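Local coordinates for protein unsaturated glucuronyl hydrolase (Streptococcus agalactiae, PDB 2ZZR) that hydrolyses unsaturated disaccharides of chondroitin, hyaluronan and heparin, releasing the unsaturated uronic acid, at residues T337-L342 with E384-F389; R281-K286 with Q300-S305. All coordinates share one frame; numbering follows the deposited sequence.

Contact 2 comes first along the chain, and its two segments are complete before contact 1 opens on helix 328-346. The centres of the two contacts lie about 15 Å apart. Contact 1 pairs helix 328-346 with helix 376-390 inside the alpha barrel, whereas contact 2 closes the loop between helix 265-280 and helix 304-318. They meet directly along helix 328-346: Ser341 OG lies 2.6 Å from Asp285 O, probably a hydrogen bond, and Thr337 CG2 packs on Lys286 CG at 3.6 Å. Helix 328-346 thus packs on helix 376-390 through Leu339 and meets the loop that follows helix 265-280 through Thr337 and Ser341, so one helix takes part in both contacts.

Contact 1 (T337-L342 with E384-F389); sequences TMLRSL and EALIRF
Leu339 reaches across to three residues of 384-389, and its two methyl branches divide the work. CG lies anti to the backbone N (chi1 -172°), which carries the fork out toward the other helix. Leu339 CD2 then stands over the middle of the Phe389 ring, 3.5 Å from the ring centroid and only 3° off the ring normal. All six ring carbons of Phe389 lie 3.7 to 3.8 Å from Leu339 CD2, the evenness expected of a centred CH-pi contact over a face. The other branch, Leu339 CD1, turns to the smaller partners: it meets Ala385 CB at 3.9 Å and Leu386 CD2 at 4.1 Å. Ala385 points its methyl toward the partner helix, while Leu386 emerges from the flank of its helix and brings only the end of its chain near.

The two helices are consistent with walls of the (alpha/alpha)6 barrel of glycoside hydrolase family 88. The short segments cross at -125° with their axes 11.3 Å apart, closer to antiparallel than parallel, and the nearest CA atoms are those of Leu339 and Ala385, at 7.6 Å. At that separation one long side chain spans much of the gap, and the contact is wholly apolar. Neighbouring helices fill in around it: Val311 of helix 304-318 touches both Met338 and Ala385, and Leu386 also packs on Val28, Ala31 and Ile32 of helix 25-46. Phe389 is further met by the inclined ring of His336.

On helix 376-390, Arg388 NE donates a nearly straight hydrogen bond to Glu384 OE2, part of a salt bridge. The carboxylate oxygen lies in the guanidinium plane but is approached on its anti side, somewhat out of the carboxylate plane. Arg388 NH1 continues to Glu316, and Glu384 OE1 is bound by Tyr380 and Trp397.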
ATOM      1  N   THR A 337     -17.549   6.196   3.205  1.00 16.63           N
ATOM      2  CA  THR A 337     -17.993   6.835   1.964  0.50 17.07           C
ATOM      3  C   THR A 337     -17.096   6.437   0.792  1.00 17.28           C
ATOM      4  O   THR A 337     -17.588   6.111  -0.294  1.00 17.24           O
ATOM      5  CB  THR A 337     -18.011   8.375   2.086  0.50 17.21           C
ATOM      6  OG1 THR A 337     -18.621   8.755   3.325  0.50 18.48           O
ATOM      7  CG2 THR A 337     -18.793   8.995   0.936  0.50 17.04           C
ATOM      8  N   MET A 338     -15.785   6.466   1.027  1.00 16.89           N
ATOM      9  CA  MET A 338     -14.788   6.126   0.016  1.00 17.08           C
ATOM     10  C   MET A 338     -14.918   4.665  -0.406  1.00 16.88           C
ATOM     11  O   MET A 338     -14.956   4.356  -1.598  1.00 16.77           O
ATOM     12  CB  MET A 338     -13.384   6.425   0.547  1.00 16.48           C
ATOM     13  CG  MET A 338     -13.137   7.915   0.841  1.00 17.11           C
ATOM     14  SD  MET A 338     -11.777   8.186   2.006  1.00 18.71           S
ATOM     15  CE  MET A 338     -10.392   7.975   0.900  1.00 17.18           C
ATOM     16  N   LEU A 339     -15.010   3.768   0.575  1.00 16.56           N
ATOM     17  CA  LEU A 339     -15.163   2.350   0.279  1.00 16.49           C
ATOM     18  C   LEU A 339     -16.501   2.064  -0.412  1.00 17.17           C
ATOM     19  O   LEU A 339     -16.559   1.243  -1.333  1.00 17.16           O
ATOM     20  CB  LEU A 339     -14.990   1.497   1.541  1.00 16.24           C
ATOM     21  CG  LEU A 339     -14.929  -0.030   1.374  1.00 15.70           C
ATOM     22  CD1 LEU A 339     -13.895  -0.495   0.327  1.00 15.12           C
ATOM     23  CD2 LEU A 339     -14.662  -0.693   2.715  1.00 16.30           C
ATOM     24  N   ARG A 340     -17.563   2.738   0.031  1.00 17.77           N
ATOM     25  CA  ARG A 340     -18.873   2.598  -0.619  1.00 18.71           C
ATOM     26  C   ARG A 340     -18.775   2.928  -2.109  1.00 18.82           C
ATOM     27  O   ARG A 340     -19.260   2.168  -2.946  1.00 18.95           O
ATOM     28  CB  ARG A 340     -19.938   3.481   0.037  1.00 18.56           C
ATOM     29  CG  ARG A 340     -21.302   3.366  -0.656  1.00 19.19           C
ATOM     30  CD  ARG A 340     -22.378   4.225  -0.012  1.00 19.30           C
ATOM     31  NE  ARG A 340     -22.749   3.764   1.327  1.00 20.01           N
ATOM     32  CZ  ARG A 340     -23.474   2.676   1.587  1.00 21.05           C
ATOM     33  NH1 ARG A 340     -23.914   1.902   0.603  1.00 20.76           N
ATOM     34  NH2 ARG A 340     -23.756   2.355   2.843  1.00 21.76           N
ATOM     35  N   SER A 341     -18.139   4.056  -2.427  1.00 19.22           N
ATOM     36  CA  SER A 341     -17.949   4.455  -3.820  1.00 19.70           C
ATOM     37  C   SER A 341     -17.149   3.422  -4.614  1.00 19.53           C
ATOM     38  O   SER A 341     -17.500   3.108  -5.753  1.00 19.45           O
ATOM     39  CB  SER A 341     -17.289   5.825  -3.918  1.00 19.90           C
ATOM     40  OG  SER A 341     -18.220   6.845  -3.613  1.00 22.44           O
ATOM     41  N   LEU A 342     -16.088   2.880  -4.012  1.00 18.91           N
ATOM     42  CA  LEU A 342     -15.320   1.836  -4.684  1.00 18.63           C
ATOM     43  C   LEU A 342     -16.203   0.629  -5.011  1.00 18.90           C
ATOM     44  O   LEU A 342     -16.211   0.145  -6.147  1.00 19.21           O
ATOM     45  CB  LEU A 342     -14.095   1.423  -3.860  1.00 18.28           C
ATOM     46  CG  LEU A 342     -12.985   2.466  -3.695  1.00 17.64           C
ATOM     47  CD1 LEU A 342     -11.861   1.890  -2.855  1.00 16.21           C
ATOM     48  CD2 LEU A 342     -12.441   2.959  -5.044  1.00 16.38           C
ATOM     49  N   GLU A 384      -8.437  -5.980   0.906  1.00 12.08           N
ATOM     50  CA  GLU A 384      -7.997  -5.812   2.294  1.00 11.82           C
ATOM     51  C   GLU A 384      -8.942  -4.883   3.059  1.00 11.80           C
ATOM     52  O   GLU A 384      -9.264  -5.146   4.225  1.00 12.00           O
ATOM     53  CB  GLU A 384      -6.549  -5.314   2.385  1.00 11.67           C
ATOM     54  CG  GLU A 384      -5.989  -5.464   3.792  1.00 11.58           C
ATOM     55  CD  GLU A 384      -4.750  -4.631   4.026  1.00 12.06           C
ATOM     56  OE1 GLU A 384      -3.658  -5.089   3.647  1.00 12.79           O
ATOM     57  OE2 GLU A 384      -4.874  -3.534   4.613  1.00 12.79           O
ATOM     58  N   ALA A 385      -9.393  -3.809   2.409  1.00 11.75           N
ATOM     59  CA  ALA A 385     -10.349  -2.886   3.024  1.00 11.89           C
ATOM     60  C   ALA A 385     -11.651  -3.605   3.350  1.00 12.31           C
ATOM     61  O   ALA A 385     -12.202  -3.447   4.444  1.00 12.20           O
ATOM     62  CB  ALA A 385     -10.622  -1.690   2.115  1.00 11.93           C
ATOM     63  N   LEU A 386     -12.131  -4.404   2.399  1.00 12.31           N
ATOM     64  CA  LEU A 386     -13.361  -5.165   2.600  1.00 12.69           C
ATOM     65  C   LEU A 386     -13.239  -6.103   3.799  1.00 12.46           C
ATOM     66  O   LEU A 386     -14.125  -6.121   4.680  1.00 13.31           O
ATOM     67  CB  LEU A 386     -13.721  -5.940   1.332  1.00 12.50           C
ATOM     68  CG  LEU A 386     -14.176  -5.080   0.148  1.00 13.20           C
ATOM     69  CD1 LEU A 386     -14.416  -5.986  -1.074  1.00 13.23           C
ATOM     70  CD2 LEU A 386     -15.423  -4.266   0.484  1.00 13.93           C
ATOM     71  N   ILE A 387     -12.139  -6.859   3.839  1.00 12.20           N
ATOM     72  CA  ILE A 387     -11.865  -7.809   4.923  1.00 12.28           C
ATOM     73  C   ILE A 387     -11.659  -7.086   6.267  1.00 12.08           C
ATOM     74  O   ILE A 387     -12.158  -7.542   7.302  1.00 11.64           O
ATOM     75  CB  ILE A 387     -10.668  -8.757   4.580  1.00 12.35           C
ATOM     76  CG1 ILE A 387     -11.016  -9.683   3.396  1.00 12.35           C
ATOM     77  CG2 ILE A 387     -10.195  -9.571   5.808  1.00 12.49           C
ATOM     78  CD1 ILE A 387     -12.185 -10.666   3.632  1.00 13.59           C
ATOM     79  N   ARG A 388     -10.954  -5.952   6.241  1.00 11.98           N
ATOM     80  CA  ARG A 388     -10.819  -5.099   7.431  1.00 11.66           C
ATOM     81  C   ARG A 388     -12.176  -4.730   8.035  1.00 12.25           C
ATOM     82  O   ARG A 388     -12.358  -4.797   9.255  1.00 12.01           O
ATOM     83  CB  ARG A 388     -10.047  -3.817   7.103  1.00 11.84           C
ATOM     84  CG  ARG A 388      -8.527  -3.964   7.160  1.00 11.56           C
ATOM     85  CD  ARG A 388      -7.857  -2.680   6.660  1.00 11.13           C
ATOM     86  NE  ARG A 388      -6.412  -2.698   6.894  1.00 10.51           N
ATOM     87  CZ  ARG A 388      -5.833  -2.367   8.047  1.00 11.22           C
ATOM     88  NH1 ARG A 388      -6.569  -1.971   9.085  1.00 10.19           N
ATOM     89  NH2 ARG A 388      -4.513  -2.431   8.169  1.00  9.95           N
ATOM     90  N   PHE A 389     -13.118  -4.330   7.184  1.00 12.64           N
ATOM     91  CA  PHE A 389     -14.439  -3.892   7.642  1.00 13.29           C
ATOM     92  C   PHE A 389     -15.261  -5.059   8.172  1.00 14.19           C
ATOM     93  O   PHE A 389     -16.057  -4.900   9.108  1.00 14.26           O
ATOM     94  CB  PHE A 389     -15.194  -3.222   6.495  1.00 13.11           C
ATOM     95  CG  PHE A 389     -14.939  -1.754   6.368  1.00 13.05           C
ATOM     96  CD1 PHE A 389     -13.638  -1.256   6.270  1.00 12.65           C
ATOM     97  CD2 PHE A 389     -16.003  -0.862   6.310  1.00 13.05           C
ATOM     98  CE1 PHE A 389     -13.408   0.111   6.131  1.00 13.02           C
ATOM     99  CE2 PHE A 389     -15.783   0.504   6.172  1.00 13.96           C
ATOM    100  CZ  PHE A 389     -14.483   0.991   6.083  1.00 13.47           C
TER

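Contact 2 (R281-K286 with Q300-S305); sequences RLPEDK and QPRDTS. With SO4 (sulfate ion), chain D.
Asp285 OD1 is gripped by two donors, Arg302 NH1 from the second segment and the backbone N of Val287 just beyond the first, while Asp285 OD2 is bound by Tyr346 OH, so both oxygens have partners that fix the rotation of the carboxylate. The arginine bond is a short salt bridge, 2.7 Å from Arg302 NH1 to Asp285 OD1. That oxygen lies at the guanidinium edge, near its plane, and is met on its syn side, though tilted out of the carboxylate plane; since the carboxylate and guanidinium planes are 58° apart, the ion pair is a one-point contact and not a coplanar bidentate pair. Arg302 NH2 instead gives a hydrogen to a water at 3.1 Å, which also accepts from Asp285 N at 2.9 Å, adding a second, bridged link. Pro283 CG approaches Arg302 NH1 obliquely at 3.4 Å, its ring running past the end of the arginine.

Asp285 is placed by a type I beta turn from Pro283 to Lys286, closed by Lys286 N to Pro283 O at 2.9 Å. Lys286 bends at both chi2 (-57°) and chi4 (-65°), curling its ammonium back over the turn to bond Glu284 O at 2.9 Å. Lys286 NZ also donates to a sulfate ion, 2.9 Å from sulfate O2; the ion probably came from the crystallisation liquor.

Next to Arg302, Asp303 is the N-cap of helix 304-318: its OD2 accepts from Ser305 OG at 2.7 Å and weakly from Ser305 N. Asp303 OD1 pairs with Arg246, a probable substrate-binding residue. The contact thus joins the turn after helix 265-280 to the approach to helix 304-318, with helix 328-346 packed against both through Met338 on Leu282 and Tyr346 on Arg302.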
ATOM      1  N   ARG A 281      -8.943  16.992  -1.238  1.00 17.72           N
ATOM      2  CA  ARG A 281      -8.738  16.991  -2.682  1.00 18.64           C
ATOM      3  C   ARG A 281      -9.475  15.866  -3.411  1.00 19.10           C
ATOM      4  O   ARG A 281      -9.274  15.652  -4.609  1.00 19.70           O
ATOM      5  CB  ARG A 281      -7.246  17.017  -2.998  1.00 18.51           C
ATOM      6  CG  ARG A 281      -6.624  18.370  -2.683  1.00 18.75           C
ATOM      7  CD  ARG A 281      -5.127  18.303  -2.460  1.00 19.43           C
ATOM      8  NE  ARG A 281      -4.595  19.609  -2.050  1.00 19.36           N
ATOM      9  CZ  ARG A 281      -4.704  20.128  -0.825  1.00 20.17           C
ATOM     10  NH1 ARG A 281      -5.325  19.461   0.145  1.00 18.79           N
ATOM     11  NH2 ARG A 281      -4.179  21.322  -0.563  1.00 19.77           N
ATOM     12  N   LEU A 282     -10.348  15.170  -2.681  1.00 19.11           N
ATOM     13  CA  LEU A 282     -11.245  14.174  -3.266  1.00 19.85           C
ATOM     14  C   LEU A 282     -12.399  14.844  -4.011  1.00 20.37           C
ATOM     15  O   LEU A 282     -12.910  15.872  -3.558  1.00 20.55           O
ATOM     16  CB  LEU A 282     -11.816  13.245  -2.186  1.00 19.55           C
ATOM     17  CG  LEU A 282     -10.850  12.288  -1.481  1.00 19.82           C
ATOM     18  CD1 LEU A 282     -11.601  11.489  -0.433  1.00 20.38           C
ATOM     19  CD2 LEU A 282     -10.148  11.355  -2.464  1.00 19.47           C
ATOM     20  N   PRO A 283     -12.821  14.262  -5.150  1.00 21.07           N
ATOM     21  CA  PRO A 283     -13.968  14.788  -5.898  1.00 21.62           C
ATOM     22  C   PRO A 283     -15.306  14.364  -5.296  1.00 22.23           C
ATOM     23  O   PRO A 283     -15.339  13.764  -4.218  1.00 22.41           O
ATOM     24  CB  PRO A 283     -13.791  14.147  -7.275  1.00 21.67           C
ATOM     25  CG  PRO A 283     -13.199  12.820  -6.960  1.00 21.27           C
ATOM     26  CD  PRO A 283     -12.238  13.081  -5.817  1.00 21.03           C
ATOM     27  N   GLU A 284     -16.400  14.663  -6.000  1.00 22.82           N
ATOM     28  CA  GLU A 284     -17.756  14.411  -5.507  1.00 23.38           C
ATOM     29  C   GLU A 284     -18.002  12.978  -5.017  1.00 22.78           C
ATOM     30  O   GLU A 284     -18.626  12.787  -3.970  1.00 22.87           O
ATOM     31  CB  GLU A 284     -18.794  14.805  -6.570  1.00 23.88           C
ATOM     32  CG  GLU A 284     -20.179  15.155  -6.020  1.00 27.30           C
ATOM     33  CD  GLU A 284     -21.006  13.937  -5.632  1.00 31.48           C
ATOM     34  OE1 GLU A 284     -20.867  12.874  -6.281  1.00 33.61           O
ATOM     35  OE2 GLU A 284     -21.806  14.048  -4.672  1.00 34.20           O
ATOM     36  N   ASP A 285     -17.528  11.979  -5.764  1.00 22.18           N
ATOM     37  CA  ASP A 285     -17.736  10.577  -5.385  1.00 21.63           C
ATOM     38  C   ASP A 285     -16.670  10.041  -4.412  1.00 21.02           C
ATOM     39  O   ASP A 285     -16.640   8.848  -4.117  1.00 21.16           O
ATOM     40  CB  ASP A 285     -17.901   9.669  -6.623  1.00 21.66           C
ATOM     41  CG  ASP A 285     -16.592   9.412  -7.372  1.00 22.11           C
ATOM     42  OD1 ASP A 285     -15.524   9.917  -6.965  1.00 22.32           O
ATOM     43  OD2 ASP A 285     -16.642   8.681  -8.388  1.00 21.71           O
ATOM     44  N   LYS A 286     -15.809  10.936  -3.929  1.00 20.76           N
ATOM     45  CA  LYS A 286     -14.777  10.629  -2.919  1.00 20.06           C
ATOM     46  C   LYS A 286     -13.721   9.608  -3.371  1.00 19.57           C
ATOM     47  O   LYS A 286     -13.078   8.957  -2.540  1.00 19.13           O
ATOM     48  CB  LYS A 286     -15.409  10.207  -1.577  1.00 20.59           C
ATOM     49  CG  LYS A 286     -16.601  11.058  -1.111  1.00 21.18           C
ATOM     50  CD  LYS A 286     -16.266  12.541  -0.983  1.00 23.31           C
ATOM     51  CE  LYS A 286     -17.408  13.315  -0.316  1.00 23.37           C
ATOM     52  NZ  LYS A 286     -18.664  13.335  -1.135  1.00 26.13           N
ATOM     53  N   GLN A 300      -9.870  13.632 -16.536  1.00 25.42           N
ATOM     54  CA  GLN A 300      -8.700  12.810 -16.228  1.00 24.67           C
ATOM     55  C   GLN A 300      -9.134  11.495 -15.584  1.00 23.74           C
ATOM     56  O   GLN A 300     -10.207  11.430 -14.984  1.00 23.64           O
ATOM     57  CB  GLN A 300      -7.746  13.570 -15.304  1.00 24.84           C
ATOM     58  CG  GLN A 300      -7.081  14.777 -15.952  1.00 25.57           C
ATOM     59  CD  GLN A 300      -5.916  14.412 -16.858  1.00 26.12           C
ATOM     60  OE1 GLN A 300      -5.364  13.312 -16.782  1.00 25.97           O
ATOM     61  NE2 GLN A 300      -5.529  15.351 -17.721  1.00 26.86           N
ATOM     62  N   PRO A 301      -8.312  10.435 -15.718  1.00 22.91           N
ATOM     63  CA  PRO A 301      -8.720   9.169 -15.114  1.00 21.98           C
ATOM     64  C   PRO A 301      -8.566   9.180 -13.592  1.00 21.15           C
ATOM     65  O   PRO A 301      -7.784   9.962 -13.044  1.00 21.06           O
ATOM     66  CB  PRO A 301      -7.761   8.156 -15.743  1.00 22.33           C
ATOM     67  CG  PRO A 301      -6.544   8.939 -16.075  1.00 22.35           C
ATOM     68  CD  PRO A 301      -7.019  10.323 -16.423  1.00 22.81           C
ATOM     69  N   ARG A 302      -9.326   8.323 -12.919  1.00 20.09           N
ATOM     70  CA  ARG A 302      -9.169   8.155 -11.477  1.00 18.77           C
ATOM     71  C   ARG A 302      -7.985   7.248 -11.213  1.00 18.13           C
ATOM     72  O   ARG A 302      -7.496   6.570 -12.122  1.00 17.93           O
ATOM     73  CB  ARG A 302     -10.426   7.525 -10.863  1.00 18.74           C
ATOM     74  CG  ARG A 302     -11.742   8.203 -11.221  1.00 18.89           C
ATOM     75  CD  ARG A 302     -11.702   9.703 -10.958  1.00 19.92           C
ATOM     76  NE  ARG A 302     -12.990  10.332 -11.231  1.00 21.91           N
ATOM     77  CZ  ARG A 302     -13.946  10.530 -10.323  1.00 22.89           C
ATOM     78  NH1 ARG A 302     -13.773  10.154  -9.058  1.00 22.66           N
ATOM     79  NH2 ARG A 302     -15.082  11.112 -10.684  1.00 22.61           N
ATOM     80  N   ASP A 303      -7.497   7.260  -9.973  1.00 17.02           N
ATOM     81  CA  ASP A 303      -6.654   6.177  -9.504  1.00 16.17           C
ATOM     82  C   ASP A 303      -7.305   5.572  -8.271  1.00 16.13           C
ATOM     83  O   ASP A 303      -7.060   6.016  -7.146  1.00 15.93           O
ATOM     84  CB  ASP A 303      -5.224   6.613  -9.194  1.00 15.89           C
ATOM     85  CG  ASP A 303      -4.362   5.450  -8.704  1.00 15.06           C
ATOM     86  OD1 ASP A 303      -3.363   5.700  -8.006  1.00 14.03           O
ATOM     87  OD2 ASP A 303      -4.709   4.280  -8.998  1.00 15.17           O
ATOM     88  N   THR A 304      -8.124   4.549  -8.502  1.00 15.59           N
ATOM     89  CA  THR A 304      -8.840   3.868  -7.425  1.00 15.43           C
ATOM     90  C   THR A 304      -7.883   3.193  -6.445  1.00 14.94           C
ATOM     91  O   THR A 304      -8.221   3.033  -5.270  1.00 14.57           O
ATOM     92  CB  THR A 304      -9.820   2.821  -7.970  1.00 15.55           C
ATOM     93  OG1 THR A 304      -9.131   1.950  -8.874  1.00 15.40           O
ATOM     94  CG2 THR A 304     -10.976   3.492  -8.698  1.00 16.09           C
ATOM     95  N   SER A 305      -6.693   2.803  -6.910  1.00 14.36           N
ATOM     96  CA  SER A 305      -5.734   2.123  -6.025  1.00 14.11           C
ATOM     97  C   SER A 305      -5.270   3.041  -4.893  1.00 14.24           C
ATOM     98  O   SER A 305      -4.998   2.573  -3.793  1.00 13.87           O
ATOM     99  CB  SER A 305      -4.536   1.538  -6.787  1.00 14.27           C
ATOM    100  OG  SER A 305      -3.623   2.539  -7.220  1.00 13.65           O
TER
HETATM  101  S   SO4 D 403     -18.770  17.018  -2.182  1.00 50.86           S
HETATM  102  O1  SO4 D 403     -18.743  18.013  -1.112  1.00 51.07           O
HETATM  103  O2  SO4 D 403     -17.742  16.007  -1.960  1.00 51.37           O
HETATM  104  O3  SO4 D 403     -20.078  16.365  -2.211  1.00 51.29           O
HETATM  105  O4  SO4 D 403     -18.508  17.675  -3.460  1.00 51.37           O
HETATM  106  O   HOH W   1     -16.906  12.399  -8.547  1.00 23.80           O